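Local coordinates for protein polyketide biosynthesis 3-hydroxy-3-methylglutaryl-ACP synthase PksG (Bacillus subtilis, PDB 4YXT) that catalyses the aldol condensation of an acetyl group on an acyl-carrier protein with a beta-ketothioester polyketide intermediate during biosynthesis of the antibiotic bacillaene, at residues M123-I128 and V175-N180; G189-Y194 and C331-S336; M218-C223 and F324-G329. The protein carries 1 engineered substitution. All coordinates share one frame; numbering follows the deposited sequence.

Contact 1: M123-I128 and V175-N180; sequences MAVNFI and VLVGEN
The flat groups stand off to the side of this junction. The Phe-127 ring packs on Leu-76, Thr-132, Ser-133 and Ala-136 instead of on 175-180, and the carboxylate of Glu-179 has OE2 tied to Gly-135 N and Gln-131 NE2. What remains between the segments is aliphatic: helix 116-130 of the thiolase fold, which begins just after the putative nucleophile Cys-114, lies on strand 170-178 of the sheet. Within the contact, helix segment 123-128 and strand segment 175-178 run in the same sense, axes 8.1 Å apart at closest and inclined by 25°, with no hydrogen bond between them. Val-177 carries the strand's side of the contact. Its CG1, anti to the backbone N (chi1 179°), lies against the Ala-124 and Val-125 backbone, while CG2 meets Ala-124 CB at 4.1 Å. Ile-128 crosses Val-177 obliquely, bringing its CG1 to 4.0 Å from Val-177 CG1. The end of the same branch, CD1, rests 3.9 Å from Val-177 O and also lies against Gly-178 CA. At the far side of the helix, Met-123 and Asn-126 reach Phe-108 and Ser-130 of the second subunit. The other branch of Ile-128, CG2, anti to its backbone N, touches Glu-179 CG at 3.6 Å.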
loop_
_atom_site.group_PDB
_atom_site.type_symbol
_atom_site.label_atom_id
_atom_site.label_comp_id
_atom_site.label_asym_id
_atom_site.label_seq_id
_atom_site.Cartn_x
_atom_site.Cartn_y
_atom_site.Cartn_z
ATOM N N MET A 123 1.858 10.401 -1.521
ATOM C CA MET A 123 2.365 10.156 -0.214
ATOM C C MET A 123 3.835 10.581 -0.225
ATOM O O MET A 123 4.283 11.112 0.751
ATOM C CB MET A 123 2.223 8.692 0.203
ATOM C CG MET A 123 0.796 8.209 0.335
ATOM S SD MET A 123 -0.263 9.025 1.567
ATOM C CE MET A 123 -1.294 10.021 0.489
ATOM N N ALA A 124 4.529 10.427 -1.356
ATOM C CA ALA A 124 5.931 10.757 -1.424
ATOM C C ALA A 124 6.062 12.300 -1.393
ATOM O O ALA A 124 6.942 12.785 -0.745
ATOM C CB ALA A 124 6.549 10.242 -2.675
ATOM N N VAL A 125 5.125 13.015 -2.034
ATOM C CA VAL A 125 5.080 14.465 -1.973
ATOM C C VAL A 125 4.904 14.981 -0.543
ATOM O O VAL A 125 5.602 15.919 -0.115
ATOM C CB VAL A 125 3.995 15.060 -2.892
ATOM C CG1 VAL A 125 3.874 16.562 -2.649
ATOM C CG2 VAL A 125 4.324 14.814 -4.358
ATOM N N ASN A 126 3.976 14.393 0.203
ATOM C CA ASN A 126 3.795 14.768 1.618
ATOM C C ASN A 126 4.989 14.422 2.513
ATOM O O ASN A 126 5.236 15.095 3.483
ATOM C CB ASN A 126 2.506 14.222 2.196
ATOM C CG ASN A 126 1.279 14.700 1.428
ATOM O OD1 ASN A 126 1.334 15.695 0.709
ATOM N ND2 ASN A 126 0.164 13.965 1.556
ATOM N N PHE A 127 5.728 13.383 2.191
ATOM C CA PHE A 127 6.958 13.122 2.922
ATOM C C PHE A 127 7.881 14.347 2.694
ATOM O O PHE A 127 8.397 14.896 3.659
ATOM C CB PHE A 127 7.575 11.768 2.519
ATOM C CG PHE A 127 8.987 11.524 3.032
ATOM C CD1 PHE A 127 9.267 11.443 4.396
ATOM C CD2 PHE A 127 10.052 11.409 2.154
ATOM C CE1 PHE A 127 10.570 11.198 4.859
ATOM C CE2 PHE A 127 11.360 11.180 2.617
ATOM C CZ PHE A 127 11.608 11.069 3.976
ATOM N N ILE A 128 8.025 14.804 1.446
ATOM C CA ILE A 128 8.974 15.879 1.149
ATOM C C ILE A 128 8.490 17.139 1.826
ATOM O O ILE A 128 9.250 17.768 2.510
ATOM C CB ILE A 128 9.124 16.171 -0.372
ATOM C CG1 ILE A 128 9.712 14.959 -1.165
ATOM C CG2 ILE A 128 9.858 17.486 -0.589
ATOM C CD1 ILE A 128 10.886 14.148 -0.643
ATOM N N VAL A 175 9.595 7.034 -10.540
ATOM C CA VAL A 175 9.525 8.452 -10.351
ATOM C C VAL A 175 10.323 8.788 -9.074
ATOM O O VAL A 175 9.967 8.319 -7.996
ATOM C CB VAL A 175 8.057 8.896 -10.139
ATOM C CG1 VAL A 175 7.960 10.373 -9.796
ATOM C CG2 VAL A 175 7.124 8.620 -11.328
ATOM N N LEU A 176 11.354 9.633 -9.213
ATOM C CA LEU A 176 12.133 10.185 -8.131
ATOM C C LEU A 176 11.578 11.505 -7.678
ATOM O O LEU A 176 11.451 12.403 -8.457
ATOM C CB LEU A 176 13.565 10.439 -8.607
ATOM C CG LEU A 176 14.580 10.848 -7.527
ATOM C CD1 LEU A 176 14.979 9.693 -6.613
ATOM C CD2 LEU A 176 15.804 11.444 -8.211
ATOM N N VAL A 177 11.265 11.616 -6.394
ATOM C CA VAL A 177 10.527 12.710 -5.848
ATOM C C VAL A 177 11.456 13.381 -4.839
ATOM O O VAL A 177 12.153 12.710 -4.024
ATOM C CB VAL A 177 9.214 12.224 -5.185
ATOM C CG1 VAL A 177 8.431 13.361 -4.578
ATOM C CG2 VAL A 177 8.338 11.453 -6.183
ATOM N N GLY A 178 11.491 14.705 -4.907
ATOM C CA GLY A 178 12.482 15.461 -4.164
ATOM C C GLY A 178 12.205 16.934 -4.027
ATOM O O GLY A 178 11.142 17.429 -4.435
ATOM N N GLU A 179 13.173 17.641 -3.450
ATOM C CA GLU A 179 12.998 19.054 -3.168
ATOM C C GLU A 179 13.376 19.970 -4.333
ATOM O O GLU A 179 13.072 21.132 -4.290
ATOM C CB GLU A 179 13.752 19.415 -1.879
ATOM C CG GLU A 179 13.335 18.568 -0.663
ATOM C CD GLU A 179 14.180 18.871 0.557
ATOM O OE1 GLU A 179 15.137 19.661 0.394
ATOM O OE2 GLU A 179 13.901 18.355 1.668
ATOM N N ASN A 180 13.962 19.449 -5.403
ATOM C CA ASN A 180 14.227 20.260 -6.614
ATOM C C ASN A 180 13.524 19.757 -7.871
ATOM O O ASN A 180 14.172 19.291 -8.786
ATOM C CB ASN A 180 15.740 20.350 -6.906
ATOM C CG ASN A 180 16.036 21.288 -8.066
ATOM O OD1 ASN A 180 15.284 22.270 -8.307
ATOM N ND2 ASN A 180 17.111 20.992 -8.819
#

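Contact 2: G189-Y194 and C331-S336; sequences GANGYY and CSEFYS
This is an antiparallel strand pairing within the sheet of the thiolase fold, where strand 184-195 meets strand 331-339 and so joins chain parts 137 residues apart. Gly-192 and Phe-334 form a hydrogen-bonded pair: Gly-192 N reaches Phe-334 O at 3.0 Å, nearly straight and in the carbonyl plane, while Phe-334 N returns to Gly-192 O from above that carbonyl's plane. Two residues on, Tyr-194 N bonds to Ser-332 O at 2.9 Å. The carbonyl of Tyr-194 takes two donors from one residue, a weak bond from Ser-332 N and one from Ser-332 OG at 3.0 Å; the hydroxyl gets there by tucking between the residue's own N and C (chi1 64°). At the other end, where Ala-190 centres an inverse gamma turn, a water bridges the strands, accepting from Ser-336 N at 3.2 Å and lying within donating distance of Ala-190 O. Between the two hydrogen-bonded pairs, Tyr-193 and Glu-333 form a non-hydrogen-bonded pair, CA to CA 4.0 Å. The extended Glu-333 chain runs beside Tyr-193, its carboxylate at the ring edge and turned 80° from the ring plane. Glu-333 OE1 forms a salt bridge with Arg-106 of the second subunit, and OE2 bonds to Tyr-115 OH. Helix 116-130 packs on the face bearing Glu-333 and Tyr-335, helix 213-234 on the face bearing Ser-332 and Phe-334, and strand 319-327 flanks 331-339.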
loop_
_atom_site.group_PDB
_atom_site.type_symbol
_atom_site.label_atom_id
_atom_site.label_comp_id
_atom_site.label_asym_id
_atom_site.label_seq_id
_atom_site.Cartn_x
_atom_site.Cartn_y
_atom_site.Cartn_z
ATOM N N GLY A 189 -1.645 21.176 -2.472
ATOM C CA GLY A 189 -3.036 21.227 -1.993
ATOM C C GLY A 189 -4.057 21.380 -3.105
ATOM O O GLY A 189 -5.256 21.376 -2.859
ATOM N N ALA A 190 -3.569 21.530 -4.327
ATOM C CA ALA A 190 -4.374 21.644 -5.540
ATOM C C ALA A 190 -4.719 20.226 -6.025
ATOM O O ALA A 190 -4.069 19.672 -6.949
ATOM C CB ALA A 190 -3.598 22.390 -6.606
ATOM N N ASN A 191 -5.699 19.636 -5.348
ATOM C CA ASN A 191 -6.008 18.182 -5.416
ATOM C C ASN A 191 -7.509 17.992 -5.220
ATOM O O ASN A 191 -8.049 18.433 -4.209
ATOM C CB ASN A 191 -5.293 17.393 -4.272
ATOM C CG ASN A 191 -3.789 17.544 -4.319
ATOM O OD1 ASN A 191 -3.075 16.717 -4.879
ATOM N ND2 ASN A 191 -3.302 18.644 -3.780
ATOM N N GLY A 192 -8.164 17.322 -6.162
ATOM C CA GLY A 192 -9.520 16.904 -5.981
ATOM C C GLY A 192 -9.536 15.400 -6.065
ATOM O O GLY A 192 -9.416 14.842 -7.160
ATOM N N TYR A 193 -9.665 14.738 -4.912
ATOM C CA TYR A 193 -9.714 13.266 -4.864
ATOM C C TYR A 193 -11.136 12.833 -4.561
ATOM O O TYR A 193 -11.894 13.545 -3.903
ATOM C CB TYR A 193 -8.712 12.706 -3.819
ATOM C CG TYR A 193 -8.411 13.588 -2.586
ATOM C CD1 TYR A 193 -7.180 14.230 -2.448
ATOM C CD2 TYR A 193 -9.347 13.774 -1.543
ATOM C CE1 TYR A 193 -6.882 15.036 -1.341
ATOM C CE2 TYR A 193 -9.039 14.572 -0.425
ATOM C CZ TYR A 193 -7.781 15.184 -0.314
ATOM O OH TYR A 193 -7.440 16.020 0.795
ATOM N N TYR A 194 -11.514 11.644 -5.035
ATOM C CA TYR A 194 -12.866 11.225 -4.961
ATOM C C TYR A 194 -12.913 9.691 -5.114
ATOM O O TYR A 194 -12.214 9.123 -5.958
ATOM C CB TYR A 194 -13.664 11.967 -6.059
ATOM C CG TYR A 194 -15.132 11.570 -6.211
ATOM C CD1 TYR A 194 -16.122 12.092 -5.379
ATOM C CD2 TYR A 194 -15.506 10.703 -7.227
ATOM C CE1 TYR A 194 -17.450 11.723 -5.538
ATOM C CE2 TYR A 194 -16.814 10.346 -7.402
ATOM C CZ TYR A 194 -17.781 10.837 -6.554
ATOM O OH TYR A 194 -19.073 10.390 -6.788
ATOM N N CYS A 331 -11.132 4.642 -6.739
ATOM C CA CYS A 331 -10.643 5.943 -6.208
ATOM C C CYS A 331 -10.059 6.736 -7.371
ATOM O O CYS A 331 -9.635 6.129 -8.385
ATOM C CB CYS A 331 -9.583 5.796 -5.047
ATOM S SG CYS A 331 -9.383 7.340 -4.084
ATOM N N SER A 332 -10.015 8.064 -7.222
ATOM C CA SER A 332 -9.547 8.914 -8.281
ATOM C C SER A 332 -9.037 10.260 -7.753
ATOM O O SER A 332 -9.282 10.621 -6.612
ATOM C CB SER A 332 -10.648 9.128 -9.340
ATOM O OG SER A 332 -11.795 9.802 -8.857
ATOM N N GLU A 333 -8.286 10.980 -8.586
ATOM C CA GLU A 333 -7.713 12.242 -8.191
ATOM C C GLU A 333 -7.318 13.100 -9.409
ATOM O O GLU A 333 -6.762 12.587 -10.370
ATOM C CB GLU A 333 -6.482 12.064 -7.305
ATOM C CG GLU A 333 -5.925 13.392 -6.681
ATOM C CD GLU A 333 -4.976 13.170 -5.457
ATOM O OE1 GLU A 333 -4.304 14.124 -4.999
ATOM O OE2 GLU A 333 -4.883 12.039 -4.910
ATOM N N PHE A 334 -7.563 14.414 -9.299
ATOM C CA PHE A 334 -7.107 15.360 -10.262
ATOM C C PHE A 334 -6.164 16.283 -9.565
ATOM O O PHE A 334 -6.499 16.847 -8.551
ATOM C CB PHE A 334 -8.275 16.148 -10.857
ATOM C CG PHE A 334 -7.860 17.110 -11.904
ATOM C CD1 PHE A 334 -7.545 18.425 -11.573
ATOM C CD2 PHE A 334 -7.762 16.711 -13.226
ATOM C CE1 PHE A 334 -7.136 19.303 -12.547
ATOM C CE2 PHE A 334 -7.364 17.598 -14.220
ATOM C CZ PHE A 334 -7.032 18.884 -13.887
ATOM N N TYR A 335 -5.009 16.501 -10.158
ATOM C CA TYR A 335 -4.055 17.409 -9.603
ATOM C C TYR A 335 -3.198 17.985 -10.716
ATOM O O TYR A 335 -3.290 17.566 -11.858
ATOM C CB TYR A 335 -3.150 16.656 -8.616
ATOM C CG TYR A 335 -2.519 15.371 -9.109
ATOM C CD1 TYR A 335 -3.269 14.245 -9.354
ATOM C CD2 TYR A 335 -1.137 15.284 -9.295
ATOM C CE1 TYR A 335 -2.678 13.061 -9.758
ATOM C CE2 TYR A 335 -0.540 14.117 -9.706
ATOM C CZ TYR A 335 -1.310 13.010 -9.931
ATOM O OH TYR A 335 -0.687 11.856 -10.304
ATOM N N SER A 336 -2.355 18.947 -10.365
ATOM C CA SER A 336 -1.662 19.739 -11.345
ATOM C C SER A 336 -0.257 20.001 -10.897
ATOM O O SER A 336 0.066 19.838 -9.711
ATOM C CB SER A 336 -2.376 21.071 -11.562
ATOM O OG SER A 336 -2.321 21.832 -10.393
HETATM O O HOH W 1 -1.366 19.338 -7.350
#

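Contact 3: M218-C223 and F324-G329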
loop_
_atom_site.group_PDB
_atom_site.type_symbol
_atom_site.label_atom_id
_atom_site.label_comp_id
_atom_site.label_asym_id
_atom_site.label_seq_id
_atom_site.Cartn_x
_atom_site.Cartn_y
_atom_site.Cartn_z
ATOM N N MET A 218 -18.438 4.347 -17.181
ATOM C CA MET A 218 -19.277 5.316 -16.475
ATOM C C MET A 218 -18.557 5.826 -15.253
ATOM O O MET A 218 -18.608 7.031 -14.981
ATOM C CB MET A 218 -20.594 4.723 -15.953
ATOM C CG MET A 218 -21.841 4.771 -16.797
ATOM S SD MET A 218 -23.128 3.872 -15.844
ATOM C CE MET A 218 -23.297 2.313 -16.718
ATOM N N SER A 219 -17.971 4.923 -14.447
ATOM C CA SER A 219 -17.305 5.392 -13.213
ATOM C C SER A 219 -16.057 6.263 -13.507
ATOM O O SER A 219 -15.888 7.369 -12.961
ATOM C CB SER A 219 -17.022 4.252 -12.258
ATOM O OG SER A 219 -16.305 3.224 -12.885
ATOM N N TYR A 220 -15.226 5.839 -14.434
ATOM C CA TYR A 220 -14.159 6.716 -14.929
ATOM C C TYR A 220 -14.647 8.089 -15.289
ATOM O O TYR A 220 -14.049 9.069 -14.894
ATOM C CB TYR A 220 -13.491 6.079 -16.145
ATOM C CG TYR A 220 -12.304 6.795 -16.741
ATOM C CD1 TYR A 220 -12.447 7.995 -17.449
ATOM C CD2 TYR A 220 -11.018 6.262 -16.601
ATOM C CE1 TYR A 220 -11.334 8.624 -18.046
ATOM C CE2 TYR A 220 -9.914 6.881 -17.179
ATOM C CZ TYR A 220 -10.065 8.052 -17.889
ATOM O OH TYR A 220 -8.971 8.660 -18.428
ATOM N N LEU A 221 -15.728 8.179 -16.065
ATOM C CA LEU A 221 -16.220 9.496 -16.509
ATOM C C LEU A 221 -16.863 10.282 -15.376
ATOM O O LEU A 221 -16.606 11.495 -15.199
ATOM C CB LEU A 221 -17.219 9.352 -17.651
ATOM C CG LEU A 221 -16.654 8.853 -18.963
ATOM C CD1 LEU A 221 -17.799 8.426 -19.901
ATOM C CD2 LEU A 221 -15.740 9.898 -19.603
ATOM N N ASP A 222 -17.669 9.607 -14.568
ATOM C CA ASP A 222 -18.153 10.285 -13.358
ATOM C C ASP A 222 -17.012 10.845 -12.464
ATOM O O ASP A 222 -17.105 12.011 -12.001
ATOM C CB ASP A 222 -19.084 9.380 -12.588
ATOM C CG ASP A 222 -20.370 9.037 -13.383
ATOM O OD1 ASP A 222 -20.712 9.761 -14.362
ATOM O OD2 ASP A 222 -21.036 8.025 -13.016
ATOM N N CYS A 223 -15.924 10.073 -12.273
ATOM C CA CYS A 223 -14.813 10.543 -11.468
ATOM C C CYS A 223 -14.029 11.650 -12.168
ATOM O O CYS A 223 -13.563 12.582 -11.510
ATOM C CB CYS A 223 -13.851 9.451 -11.024
ATOM S SG CYS A 223 -14.463 8.092 -9.948
ATOM N N PHE A 324 -5.263 13.529 -14.343
ATOM C CA PHE A 324 -6.411 12.806 -13.840
ATOM C C PHE A 324 -6.052 11.381 -13.666
ATOM O O PHE A 324 -5.752 10.744 -14.620
ATOM C CB PHE A 324 -7.584 12.869 -14.812
ATOM C CG PHE A 324 -8.722 11.988 -14.421
ATOM C CD1 PHE A 324 -9.422 12.227 -13.237
ATOM C CD2 PHE A 324 -9.086 10.928 -15.208
ATOM C CE1 PHE A 324 -10.474 11.411 -12.844
ATOM C CE2 PHE A 324 -10.136 10.099 -14.836
ATOM C CZ PHE A 324 -10.829 10.330 -13.643
ATOM N N SER A 325 -6.184 10.869 -12.455
ATOM C CA SER A 325 -5.959 9.452 -12.133
ATOM C C SER A 325 -7.242 8.709 -11.782
ATOM O O SER A 325 -8.139 9.235 -11.077
ATOM C CB SER A 325 -4.990 9.405 -10.923
ATOM O OG SER A 325 -4.906 8.146 -10.291
ATOM N N TYR A 326 -7.325 7.455 -12.237
ATOM C CA TYR A 326 -8.465 6.617 -11.936
ATOM C C TYR A 326 -7.993 5.228 -11.649
ATOM O O TYR A 326 -7.205 4.676 -12.372
ATOM C CB TYR A 326 -9.432 6.519 -13.116
ATOM C CG TYR A 326 -10.620 5.592 -12.798
ATOM C CD1 TYR A 326 -10.680 4.299 -13.270
ATOM C CD2 TYR A 326 -11.681 6.043 -11.985
ATOM C CE1 TYR A 326 -11.754 3.468 -12.949
ATOM C CE2 TYR A 326 -12.742 5.213 -11.659
ATOM C CZ TYR A 326 -12.769 3.928 -12.149
ATOM O OH TYR A 326 -13.804 3.126 -11.769
ATOM N N GLY A 327 -8.561 4.628 -10.646
ATOM C CA GLY A 327 -8.444 3.212 -10.515
ATOM C C GLY A 327 -9.788 2.633 -10.206
ATOM O O GLY A 327 -10.588 3.235 -9.490
ATOM N N SER A 328 -10.011 1.432 -10.722
ATOM C CA SER A 328 -11.171 0.661 -10.423
ATOM C C SER A 328 -11.357 0.416 -8.988
ATOM O O SER A 328 -10.388 0.206 -8.283
ATOM C CB SER A 328 -11.038 -0.724 -11.076
ATOM O OG SER A 328 -11.215 -0.583 -12.445
ATOM N N GLY A 329 -12.608 0.344 -8.550
ATOM C CA GLY A 329 -12.847 -0.180 -7.222
ATOM C C GLY A 329 -13.652 0.624 -6.227
ATOM O O GLY A 329 -14.430 -0.001 -5.499
#
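Ser-219 OG is the best-held polar atom, with four oxygens around it: Tyr-326 OH at 2.7 Å from Ser-219 OG, the carbonyls Leu-215 O and Ser-216 O of its own helix and, weakly, Asp-200 OD2. These contacts compete for its one proton. Asp-200 OD2 is also the other hydrogen-bond partner of Tyr-326 OH. Tyr-326 CG lies anti to its own N (chi1 178°), and the serine and tyrosine side chains meet tip to tip. Behind the hydroxyl, the Tyr-326 ring presses one face onto the helix backbone. Tyr-220 CA stands over that face in a CH-pi contact, 3.8 Å above the ring plane and shifted toward its rim. Cys-223 SG takes the edge of the same ring instead, in its plane and 3.8 Å from Tyr-326 CE2. Segment 218-223 of helix 213-234 runs obliquely antiparallel to segment 324-327 of strand 319-327 (146°), as part of the helical layer on one side of the sheet in the C-terminal half of the thiolase fold. Alternate strand residues Phe-324 and Tyr-326 both point at the helix, with Tyr-220 completing an aromatic cluster. Phe-324 drives its edge into the face of Tyr-220 in a T-shaped pair with planes at 79°; Phe-324 CE2 comes within 3.7 Å of Tyr-220 CZ. Phe-324 CE1 also lies 3.6 Å from Cys-223 O, a carbonyl hydrogen-bonded to Thr-227 OG1. Tyr-220 CG is anti to its backbone N, which carries the ring past Phe-324 until Tyr-220 OH bonds to His-250 O, the backbone carbonyl of the putative catalytic histidine.

Overall arrangement
From the N terminus, contact 1 comes first: after helix 116-130 the chain passes through strand 137-145 and returns in strand 170-178, with 46 residues between segments 123-128 and 175-180. Strand 184-195, next along the chain, opens contact 2. Before its partner arrives, the chain passes through helix 213-234, which opens contact 3, and strand 319-327, which closes it. Strand 331-339 then completes contact 2, so contact 3 lies wholly within the span of contact 2, and no two contacts cross. Contacts 2 and 3 touch through neighbouring strands, with a probable backbone hydrogen bond between Glu-333 O and Ser-325 N. Contact 1 stands apart, joined to them through the common sheet.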